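Local coordinates for putative fimbrium tip subunit Fim1F (Parabacteroides distasonis, PDB 3R4R), which is a putative component of the fimbrium tip, part of the cell-surface filaments that mediate adhesion and biofilm formation, at residues Q167-Y178 against F261-L272; H48-R58 against T119-Y127. All coordinates share one frame; numbering follows the deposited sequence.

Contact 1 (Q167-Y178 against F261-L272). With EDO (1,2-ethanediol), chain E.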
loop_
_atom_site.group_PDB
_atom_site.type_symbol
_atom_site.label_atom_id
_atom_site.label_comp_id
_atom_site.label_asym_id
_atom_site.label_seq_id
_atom_site.Cartn_x
_atom_site.Cartn_y
_atom_site.Cartn_z
ATOM N N GLN A 167 0.693 -2.984 1.811
ATOM C CA GLN A 167 -0.177 -1.851 1.578
ATOM C C GLN A 167 0.713 -0.626 1.338
ATOM O O GLN A 167 1.542 -0.317 2.189
ATOM C CB GLN A 167 -1.056 -1.741 2.839
ATOM C CG GLN A 167 -2.493 -1.386 2.625
ATOM C CD GLN A 167 -3.296 -2.415 1.944
ATOM O OE1 GLN A 167 -3.772 -2.183 0.840
ATOM N NE2 GLN A 167 -3.548 -3.525 2.625
ATOM N N LEU A 168 0.640 0.005 0.156
ATOM C CA LEU A 168 1.485 1.151 -0.195
ATOM C C LEU A 168 0.995 2.440 0.517
ATOM O O LEU A 168 1.735 3.390 0.654
ATOM C CB LEU A 168 1.510 1.350 -1.733
ATOM C CG LEU A 168 2.512 2.327 -2.328
ATOM C CD1 LEU A 168 3.947 1.989 -1.893
ATOM C CD2 LEU A 168 2.391 2.353 -3.796
ATOM N N SER A 169 -0.223 2.435 0.997
ATOM C CA SER A 169 -0.802 3.534 1.748
ATOM C C SER A 169 -0.828 3.228 3.229
ATOM O O SER A 169 -0.686 2.072 3.635
ATOM C CB SER A 169 -2.221 3.823 1.261
ATOM O OG SER A 169 -3.078 2.722 1.501
ATOM N N ALA A 170 -1.005 4.279 4.030
ATOM C CA ALA A 170 -1.273 4.202 5.457
ATOM C C ALA A 170 -2.774 4.377 5.693
ATOM O O ALA A 170 -3.414 5.125 4.948
ATOM C CB ALA A 170 -0.476 5.250 6.202
ATOM N N LYS A 171 -3.343 3.657 6.682
ATOM C CA LYS A 171 -4.752 3.754 7.047
ATOM C C LYS A 171 -4.870 4.596 8.324
ATOM O O LYS A 171 -4.187 4.328 9.316
ATOM C CB LYS A 171 -5.359 2.344 7.213
ATOM C CG LYS A 171 -6.846 2.304 7.639
ATOM C CD LYS A 171 -7.301 0.856 7.881
ATOM C CE LYS A 171 -8.720 0.755 8.373
ATOM N NZ LYS A 171 -9.127 -0.663 8.565
ATOM N N ILE A 172 -5.701 5.641 8.280
ATOM C CA ILE A 172 -5.862 6.562 9.432
ATOM C C ILE A 172 -7.340 6.645 9.834
ATOM O O ILE A 172 -8.183 6.991 9.005
ATOM C CB ILE A 172 -5.293 7.998 9.137
ATOM C CG1 ILE A 172 -3.849 7.974 8.562
ATOM C CG2 ILE A 172 -5.398 8.912 10.382
ATOM C CD1 ILE A 172 -3.365 9.385 8.099
ATOM N N GLU A 173 -7.648 6.326 11.108
ATOM C CA GLU A 173 -9.000 6.427 11.653
ATOM C C GLU A 173 -9.067 7.510 12.754
ATOM O O GLU A 173 -8.401 7.378 13.772
ATOM C CB GLU A 173 -9.472 5.068 12.210
ATOM C CG GLU A 173 -10.912 5.107 12.739
ATOM C CD GLU A 173 -11.489 3.869 13.406
ATOM O OE1 GLU A 173 -10.716 2.937 13.729
ATOM O OE2 GLU A 173 -12.718 3.854 13.651
ATOM N N TYR A 174 -9.847 8.577 12.550
ATOM C CA TYR A 174 -10.090 9.575 13.603
ATOM C C TYR A 174 -11.227 9.036 14.465
ATOM O O TYR A 174 -12.309 8.777 13.936
ATOM C CB TYR A 174 -10.379 10.980 13.035
ATOM C CG TYR A 174 -10.988 11.942 14.039
ATOM C CD1 TYR A 174 -10.210 12.528 15.033
ATOM C CD2 TYR A 174 -12.325 12.311 13.956
ATOM C CE1 TYR A 174 -10.757 13.435 15.940
ATOM C CE2 TYR A 174 -12.886 13.212 14.862
ATOM C CZ TYR A 174 -12.097 13.777 15.850
ATOM O OH TYR A 174 -12.650 14.656 16.749
ATOM N N THR A 175 -10.969 8.796 15.764
ATOM C CA THR A 175 -11.949 8.151 16.644
ATOM C C THR A 175 -12.631 9.146 17.623
ATOM O O THR A 175 -13.410 8.702 18.465
ATOM C CB THR A 175 -11.284 7.020 17.445
ATOM O OG1 THR A 175 -10.174 7.530 18.198
ATOM C CG2 THR A 175 -10.835 5.872 16.553
ATOM N N GLY A 176 -12.431 10.455 17.443
ATOM C CA GLY A 176 -13.105 11.464 18.250
ATOM C C GLY A 176 -12.281 12.093 19.341
ATOM O O GLY A 176 -11.059 11.921 19.387
ATOM N N VAL A 177 -12.982 12.850 20.226
ATOM C CA VAL A 177 -12.476 13.558 21.398
ATOM C C VAL A 177 -13.201 12.963 22.626
ATOM O O VAL A 177 -14.430 12.779 22.606
ATOM C CB VAL A 177 -12.624 15.108 21.275
ATOM C CG1 VAL A 177 -12.244 15.823 22.574
ATOM C CG2 VAL A 177 -11.793 15.642 20.114
ATOM N N TYR A 178 -12.406 12.626 23.664
ATOM C CA TYR A 178 -12.847 11.972 24.889
ATOM C C TYR A 178 -12.504 12.800 26.125
ATOM O O TYR A 178 -11.622 13.653 26.069
ATOM C CB TYR A 178 -12.193 10.586 24.996
ATOM C CG TYR A 178 -12.568 9.634 23.884
ATOM C CD1 TYR A 178 -11.957 9.712 22.640
ATOM C CD2 TYR A 178 -13.463 8.594 24.104
ATOM C CE1 TYR A 178 -12.282 8.827 21.619
ATOM C CE2 TYR A 178 -13.794 7.699 23.093
ATOM C CZ TYR A 178 -13.194 7.816 21.852
ATOM O OH TYR A 178 -13.512 6.934 20.850
ATOM N N PHE A 261 3.102 8.557 9.488
ATOM C CA PHE A 261 2.184 7.621 8.845
ATOM C C PHE A 261 2.930 6.837 7.766
ATOM O O PHE A 261 3.133 7.330 6.655
ATOM C CB PHE A 261 0.982 8.380 8.271
ATOM C CG PHE A 261 0.354 9.311 9.276
ATOM C CD1 PHE A 261 -0.547 8.833 10.226
ATOM C CD2 PHE A 261 0.659 10.664 9.276
ATOM C CE1 PHE A 261 -1.127 9.690 11.154
ATOM C CE2 PHE A 261 0.124 11.504 10.236
ATOM C CZ PHE A 261 -0.795 11.022 11.151
ATOM N N ILE A 262 3.383 5.627 8.126
ATOM C CA ILE A 262 4.178 4.763 7.264
ATOM C C ILE A 262 3.249 3.792 6.542
ATOM O O ILE A 262 2.275 3.332 7.114
ATOM C CB ILE A 262 5.264 4.019 8.113
ATOM C CG1 ILE A 262 6.169 5.004 8.898
ATOM C CG2 ILE A 262 6.126 3.062 7.269
ATOM C CD1 ILE A 262 6.790 4.413 10.193
ATOM N N LYS A 263 3.545 3.511 5.271
ATOM C CA LYS A 263 2.833 2.549 4.439
ATOM C C LYS A 263 2.727 1.183 5.129
ATOM O O LYS A 263 3.707 0.699 5.721
ATOM C CB LYS A 263 3.550 2.388 3.089
ATOM C CG LYS A 263 4.944 1.768 3.204
ATOM C CD LYS A 263 5.712 1.860 1.900
ATOM C CE LYS A 263 7.162 1.503 2.072
ATOM N NZ LYS A 263 7.898 2.391 3.044
ATOM N N GLY A 264 1.563 0.567 5.008
ATOM C CA GLY A 264 1.325 -0.752 5.564
ATOM C C GLY A 264 1.016 -0.738 7.033
ATOM O O GLY A 264 1.136 -1.775 7.679
ATOM N N ASN A 265 0.622 0.434 7.567
ATOM C CA ASN A 265 0.266 0.581 8.974
ATOM C C ASN A 265 -1.147 1.175 9.139
ATOM O O ASN A 265 -1.637 1.855 8.238
ATOM C CB ASN A 265 1.289 1.452 9.710
ATOM C CG ASN A 265 2.657 0.832 9.874
ATOM O OD1 ASN A 265 2.902 0.042 10.785
ATOM N ND2 ASN A 265 3.582 1.224 9.033
ATOM N N TYR A 266 -1.798 0.887 10.275
ATOM C CA TYR A 266 -3.139 1.370 10.637
ATOM C C TYR A 266 -3.002 2.202 11.907
ATOM O O TYR A 266 -2.413 1.765 12.889
ATOM C CB TYR A 266 -4.140 0.193 10.772
ATOM C CG TYR A 266 -5.494 0.438 11.430
ATOM C CD1 TYR A 266 -6.180 1.639 11.249
ATOM C CD2 TYR A 266 -6.160 -0.591 12.092
ATOM C CE1 TYR A 266 -7.436 1.849 11.821
ATOM C CE2 TYR A 266 -7.424 -0.402 12.647
ATOM C CZ TYR A 266 -8.061 0.820 12.517
ATOM O OH TYR A 266 -9.309 0.967 13.096
ATOM N N TYR A 267 -3.494 3.441 11.839
ATOM C CA TYR A 267 -3.406 4.431 12.900
ATOM C C TYR A 267 -4.768 4.894 13.371
ATOM O O TYR A 267 -5.721 4.909 12.590
ATOM C CB TYR A 267 -2.619 5.650 12.401
ATOM C CG TYR A 267 -1.213 5.326 11.935
ATOM C CD1 TYR A 267 -0.169 5.189 12.848
ATOM C CD2 TYR A 267 -0.918 5.180 10.579
ATOM C CE1 TYR A 267 1.122 4.875 12.429
ATOM C CE2 TYR A 267 0.374 4.866 10.147
ATOM C CZ TYR A 267 1.393 4.722 11.078
ATOM O OH TYR A 267 2.674 4.416 10.689
ATOM N N ARG A 268 -4.852 5.283 14.649
ATOM C CA ARG A 268 -6.038 5.881 15.252
ATOM C C ARG A 268 -5.661 7.208 15.933
ATOM O O ARG A 268 -4.721 7.248 16.728
ATOM C CB ARG A 268 -6.761 4.950 16.253
ATOM C CG ARG A 268 -7.305 3.635 15.684
ATOM C CD ARG A 268 -8.255 3.009 16.680
ATOM N NE ARG A 268 -8.618 1.626 16.369
ATOM C CZ ARG A 268 -8.288 0.574 17.116
ATOM N NH1 ARG A 268 -7.631 0.740 18.262
ATOM N NH2 ARG A 268 -8.668 -0.645 16.758
ATOM N N ILE A 269 -6.400 8.289 15.608
ATOM C CA ILE A 269 -6.222 9.619 16.195
ATOM C C ILE A 269 -7.372 9.843 17.159
ATOM O O ILE A 269 -8.545 9.909 16.779
ATOM C CB ILE A 269 -6.087 10.778 15.166
ATOM C CG1 ILE A 269 -4.901 10.535 14.211
ATOM C CG2 ILE A 269 -5.950 12.125 15.882
ATOM C CD1 ILE A 269 -4.609 11.672 13.201
ATOM N N LYS A 270 -6.994 9.980 18.414
ATOM C CA LYS A 270 -7.844 10.198 19.573
ATOM C C LYS A 270 -7.385 11.463 20.303
ATOM O O LYS A 270 -6.186 11.705 20.412
ATOM C CB LYS A 270 -7.753 8.940 20.476
ATOM C CG LYS A 270 -8.550 8.948 21.766
ATOM C CD LYS A 270 -8.306 7.696 22.628
ATOM C CE LYS A 270 -8.787 6.403 22.009
ATOM N NZ LYS A 270 -8.523 5.256 22.914
ATOM N N GLY A 271 -8.352 12.253 20.767
ATOM C CA GLY A 271 -8.112 13.478 21.515
ATOM C C GLY A 271 -8.628 13.392 22.934
ATOM O O GLY A 271 -9.641 12.727 23.191
ATOM N N LEU A 272 -7.929 14.058 23.868
ATOM C CA LEU A 272 -8.318 14.075 25.295
ATOM C C LEU A 272 -8.561 15.518 25.746
ATOM O O LEU A 272 -7.615 16.314 25.778
ATOM C CB LEU A 272 -7.253 13.387 26.185
ATOM C CG LEU A 272 -6.893 11.921 25.822
ATOM C CD1 LEU A 272 -5.720 11.440 26.620
ATOM C CD2 LEU A 272 -8.064 10.972 26.005
HETATM C C1 EDO E . -2.497 -0.227 5.896
HETATM O O1 EDO E . -3.360 0.383 4.915
HETATM C C2 EDO E . -3.277 -1.322 6.631
HETATM O O2 EDO E . -2.369 -2.266 7.224
#
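Ser169 offers its carbonyl O to Gly264 N at 3.0 Å, the amide lying above the carbonyl plane, and this bond ties the backbone ahead of Lys171 to the type II turn Ile262-Asn265, where the positive phi of Gly264 favours glycine. The small Ala170 fits against the ring edge of Tyr267 and the CB of Phe261. From Lys171 onward the two strands run parallel, 12° apart, and Lys171 N is bonded almost straight to Asn265 O. The fully extended Lys171 side chain, its CG anti to the backbone N (chi1 178°), lies over one face of Tyr266: CE makes a CH-pi contact, and NZ stands 4.3 Å from the ring centroid as a cation-pi partner while also pairing with Glu41. On the other side of the pair, Ile172 sets CD1 over a face of Phe261, 3.9 Å from the ring centroid, and its CG2 branch meets Ile269 CD1. Glu173 reaches back with OE1 to accept a short 2.5 Å bond from Tyr266 OH at the ring's edge, carboxylate and ring planes 16° apart; Arg268 NE adds a long ion pair with the same oxygen. Thr175 grips Ile269 O twice, through N and, at 3.2 Å, OG1, both from the same face of that carbonyl. Gly176 has backbone angles that call for glycine, and Tyr178 N donates to Gly271 O at 2.8 Å, where a side chain on Gly271 would crowd Val177 CG2. This parallel pair lies in the C-terminal domain, of the transthyretin clan, between strands 228-232 and 278-284, while Leu243 and Val245 of strand 240-246 in a second sheet cover the face bearing Tyr174 and Ile269, and Val241 packs on Phe261.

Contact 2 (H48-R58 against T119-Y127)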
loop_
_atom_site.group_PDB
_atom_site.type_symbol
_atom_site.label_atom_id
_atom_site.label_comp_id
_atom_site.label_asym_id
_atom_site.label_seq_id
_atom_site.Cartn_x
_atom_site.Cartn_y
_atom_site.Cartn_z
ATOM N N HIS A 48 -0.138 -6.113 -11.960
ATOM C CA HIS A 48 0.952 -6.129 -12.899
ATOM C C HIS A 48 2.037 -7.007 -12.309
ATOM O O HIS A 48 2.460 -6.777 -11.180
ATOM C CB HIS A 48 1.447 -4.697 -13.229
ATOM C CG HIS A 48 2.694 -4.663 -14.065
ATOM N ND1 HIS A 48 2.649 -4.770 -15.439
ATOM C CD2 HIS A 48 3.982 -4.517 -13.682
ATOM C CE1 HIS A 48 3.909 -4.701 -15.842
ATOM N NE2 HIS A 48 4.739 -4.563 -14.824
ATOM N N VAL A 49 2.446 -8.045 -13.042
ATOM C CA VAL A 49 3.501 -8.946 -12.581
ATOM C C VAL A 49 4.656 -8.817 -13.562
ATOM O O VAL A 49 4.458 -8.870 -14.774
ATOM C CB VAL A 49 2.990 -10.412 -12.419
ATOM C CG1 VAL A 49 4.125 -11.382 -12.116
ATOM C CG2 VAL A 49 1.909 -10.496 -11.345
ATOM N N ALA A 50 5.839 -8.572 -13.027
ATOM C CA ALA A 50 7.051 -8.411 -13.808
ATOM C C ALA A 50 8.091 -9.418 -13.350
ATOM O O ALA A 50 8.229 -9.632 -12.149
ATOM C CB ALA A 50 7.571 -6.977 -13.674
ATOM N N VAL A 51 8.801 -10.055 -14.299
ATOM C CA VAL A 51 9.868 -11.034 -14.032
ATOM C C VAL A 51 11.175 -10.472 -14.619
ATOM O O VAL A 51 11.208 -10.066 -15.785
ATOM C CB VAL A 51 9.544 -12.467 -14.570
ATOM C CG1 VAL A 51 10.702 -13.428 -14.338
ATOM C CG2 VAL A 51 8.266 -13.020 -13.939
ATOM N N PHE A 52 12.236 -10.445 -13.797
ATOM C CA PHE A 52 13.537 -9.887 -14.170
ATOM C C PHE A 52 14.654 -10.886 -14.041
ATOM O O PHE A 52 14.613 -11.710 -13.125
ATOM C CB PHE A 52 13.890 -8.676 -13.276
ATOM C CG PHE A 52 12.863 -7.585 -13.214
ATOM C CD1 PHE A 52 12.903 -6.521 -14.108
ATOM C CD2 PHE A 52 11.877 -7.588 -12.229
ATOM C CE1 PHE A 52 11.952 -5.502 -14.047
ATOM C CE2 PHE A 52 10.928 -6.568 -12.163
ATOM C CZ PHE A 52 10.971 -5.531 -13.072
ATOM N N ASP A 53 15.716 -10.731 -14.865
ATOM C CA ASP A 53 16.906 -11.579 -14.755
ATOM C C ASP A 53 17.841 -11.015 -13.645
ATOM O O ASP A 53 17.487 -10.034 -12.983
ATOM C CB ASP A 53 17.645 -11.722 -16.111
ATOM C CG ASP A 53 18.172 -10.467 -16.802
ATOM O OD1 ASP A 53 18.367 -9.443 -16.117
ATOM O OD2 ASP A 53 18.504 -10.550 -18.002
ATOM N N LYS A 54 19.026 -11.626 -13.455
ATOM C CA LYS A 54 20.000 -11.216 -12.444
ATOM C C LYS A 54 20.500 -9.763 -12.675
ATOM O O LYS A 54 20.835 -9.086 -11.705
ATOM C CB LYS A 54 21.211 -12.182 -12.415
ATOM C CG LYS A 54 22.079 -12.252 -13.666
ATOM C CD LYS A 54 23.342 -13.072 -13.396
ATOM C CE LYS A 54 24.325 -13.088 -14.545
ATOM N NZ LYS A 54 25.551 -13.872 -14.206
ATOM N N ASP A 55 20.520 -9.293 -13.940
ATOM C CA ASP A 55 21.017 -7.975 -14.341
ATOM C C ASP A 55 19.922 -6.870 -14.251
ATOM O O ASP A 55 20.224 -5.701 -14.538
ATOM C CB ASP A 55 21.550 -8.065 -15.790
ATOM C CG ASP A 55 22.594 -9.161 -16.028
ATOM O OD1 ASP A 55 23.357 -9.473 -15.086
ATOM O OD2 ASP A 55 22.667 -9.679 -17.171
ATOM N N GLY A 56 18.696 -7.237 -13.823
ATOM C CA GLY A 56 17.554 -6.331 -13.701
ATOM C C GLY A 56 16.772 -6.069 -14.987
ATOM O O GLY A 56 15.965 -5.133 -15.066
ATOM N N LYS A 57 16.988 -6.891 -16.001
ATOM C CA LYS A 57 16.313 -6.726 -17.285
ATOM C C LYS A 57 14.979 -7.464 -17.228
ATOM O O LYS A 57 14.953 -8.648 -16.866
ATOM C CB LYS A 57 17.223 -7.237 -18.439
ATOM C CG LYS A 57 16.685 -6.994 -19.838
ATOM C CD LYS A 57 17.652 -7.551 -20.888
ATOM C CE LYS A 57 17.180 -7.344 -22.310
ATOM N NZ LYS A 57 18.160 -7.860 -23.309
ATOM N N ARG A 58 13.877 -6.785 -17.576
ATOM C CA ARG A 58 12.580 -7.443 -17.537
ATOM C C ARG A 58 12.508 -8.421 -18.693
ATOM O O ARG A 58 12.754 -8.036 -19.833
ATOM C CB ARG A 58 11.412 -6.440 -17.560
ATOM C CG ARG A 58 10.061 -7.092 -17.210
ATOM C CD ARG A 58 8.915 -6.121 -17.307
ATOM N NE ARG A 58 8.741 -5.592 -18.666
ATOM C CZ ARG A 58 7.887 -4.625 -18.983
ATOM N NH1 ARG A 58 7.170 -4.025 -18.041
ATOM N NH2 ARG A 58 7.796 -4.199 -20.237
ATOM N N THR A 119 13.517 -2.069 -17.434
ATOM C CA THR A 119 14.488 -2.460 -16.398
ATOM C C THR A 119 13.931 -2.168 -15.014
ATOM O O THR A 119 13.141 -1.245 -14.870
ATOM C CB THR A 119 15.862 -1.756 -16.568
ATOM O OG1 THR A 119 15.737 -0.334 -16.396
ATOM C CG2 THR A 119 16.561 -2.112 -17.877
ATOM N N TYR A 120 14.389 -2.912 -13.992
ATOM C CA TYR A 120 13.997 -2.680 -12.604
ATOM C C TYR A 120 14.635 -1.374 -12.077
ATOM O O TYR A 120 13.912 -0.479 -11.664
ATOM C CB TYR A 120 14.364 -3.872 -11.701
ATOM C CG TYR A 120 13.922 -3.677 -10.266
ATOM C CD1 TYR A 120 12.583 -3.803 -9.903
ATOM C CD2 TYR A 120 14.842 -3.404 -9.265
ATOM C CE1 TYR A 120 12.171 -3.613 -8.585
ATOM C CE2 TYR A 120 14.442 -3.227 -7.941
ATOM C CZ TYR A 120 13.107 -3.345 -7.604
ATOM O OH TYR A 120 12.712 -3.185 -6.297
ATOM N N ASP A 121 15.966 -1.271 -12.093
ATOM C CA ASP A 121 16.690 -0.074 -11.677
ATOM C C ASP A 121 17.464 0.435 -12.871
ATOM O O ASP A 121 18.266 -0.304 -13.438
ATOM C CB ASP A 121 17.604 -0.338 -10.462
ATOM C CG ASP A 121 18.174 0.919 -9.803
ATOM O OD1 ASP A 121 17.430 1.927 -9.683
ATOM O OD2 ASP A 121 19.316 0.857 -9.302
ATOM N N GLY A 122 17.161 1.653 -13.288
ATOM C CA GLY A 122 17.766 2.294 -14.445
ATOM C C GLY A 122 17.590 3.797 -14.429
ATOM O O GLY A 122 16.835 4.325 -13.598
ATOM N N VAL A 123 18.290 4.498 -15.357
ATOM C CA VAL A 123 18.237 5.964 -15.465
ATOM C C VAL A 123 16.874 6.381 -16.067
ATOM O O VAL A 123 16.146 7.195 -15.474
ATOM C CB VAL A 123 19.426 6.507 -16.297
ATOM N N ASP A 124 16.535 5.785 -17.234
ATOM C CA ASP A 124 15.285 6.006 -17.968
ATOM C C ASP A 124 14.426 4.736 -18.016
ATOM O O ASP A 124 14.979 3.626 -18.060
ATOM C CB ASP A 124 15.578 6.473 -19.409
ATOM C CG ASP A 124 16.229 7.838 -19.558
ATOM O OD1 ASP A 124 16.254 8.606 -18.560
ATOM O OD2 ASP A 124 16.652 8.169 -20.688
ATOM N N ASN A 125 13.079 4.922 -17.989
ATOM C CA ASN A 125 12.032 3.895 -18.099
ATOM C C ASN A 125 12.294 2.721 -17.118
ATOM O O ASN A 125 12.366 1.548 -17.508
ATOM C CB ASN A 125 11.924 3.366 -19.562
ATOM C CG ASN A 125 11.699 4.430 -20.611
ATOM O OD1 ASN A 125 10.725 5.193 -20.599
ATOM N ND2 ASN A 125 12.610 4.502 -21.550
ATOM N N SER A 126 12.401 3.051 -15.842
ATOM C CA SER A 126 12.625 2.046 -14.808
ATOM C C SER A 126 11.512 2.067 -13.755
ATOM O O SER A 126 10.825 3.087 -13.574
ATOM C CB SER A 126 13.973 2.258 -14.137
ATOM O OG SER A 126 14.096 3.563 -13.596
ATOM N N TYR A 127 11.332 0.920 -13.060
ATOM C CA TYR A 127 10.357 0.766 -11.995
ATOM C C TYR A 127 10.762 1.560 -10.780
ATOM O O TYR A 127 9.883 2.059 -10.087
ATOM C CB TYR A 127 10.184 -0.708 -11.612
ATOM C CG TYR A 127 9.369 -1.510 -12.599
ATOM C CD1 TYR A 127 9.971 -2.118 -13.697
ATOM C CD2 TYR A 127 8.012 -1.731 -12.394
ATOM C CE1 TYR A 127 9.236 -2.912 -14.575
ATOM C CE2 TYR A 127 7.274 -2.542 -13.251
ATOM C CZ TYR A 127 7.890 -3.126 -14.343
ATOM O OH TYR A 127 7.162 -3.866 -15.237
HETATM O O HOH W 1 17.814 -3.049 -13.636
#
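Thr119 and Tyr120 meet the turn Asp53-Gly56 through the carbonyl of Gly56. Thr119 CA makes a CA-H...O contact with Gly56 O, and Tyr120 N donates to the same oxygen at 2.9 Å, in the carbonyl plane. Glycine suits the last position of this type I turn because its phi is positive. The Tyr120 side chain then turns over Phe52: CB sits above one face, 3.9 Å from the ring centroid, and the edge of the Tyr120 ring points at the face of Phe52 in a T-shaped pair with planes at 71°. Asp121 N donates to a water that in turn donates to Gly56 O, adding an indirect tie. Tyr127 enters the cluster with CG anti to its carbonyl carbon (chi1 -76°), which carries the ring across to strand 46-52. There it receives the edge of Phe52 on its face, CZ lying 3.5 Å from Tyr127 CE1 in an offset edge-to-face pair, while Ala50 is small enough to leave room for the phenol. The hydroxyl is gripped twice: His48 NE2 lies 2.6 Å from Tyr127 OH in the plane of the imidazole, and Arg58 NH1 donates to it at 2.8 Å from within the guanidinium plane. His48 ND1 is bonded to Asn63, and Arg58 NH2 to the carbonyl of Asp115, which fixes both partners. A phenylalanine in place of Tyr127 would probably leave His48 NE2 and Arg58 NH1 without the oxygen they share. His48, Phe52, Tyr120 and Tyr127 thus form an aromatic cluster, by which a long irregular loop is fastened over a beta-hairpin, strands 46-52 and 58-65.

Overall arrangement
Contact 1 and contact 2 lie on opposite sides of the chain's centre, their own centres 34 Å apart and their nearest atoms about 10 Å apart, so neither touches the other. They follow in series along the chain: the loop of contact 2 is closed before the strands of contact 1 begin. Contact 1 belongs to the C-terminal domain, of the transthyretin clan, and joins two neighbouring strands mainly by backbone pairing; contact 2 holds an irregular loop against a hairpin mainly through side chains. Each has a 1,2-ethanediol nearby, probably from the crystallisation liquor: one beside Gln167 and Ser169, another about 3 Å from the side chain of Tyr120.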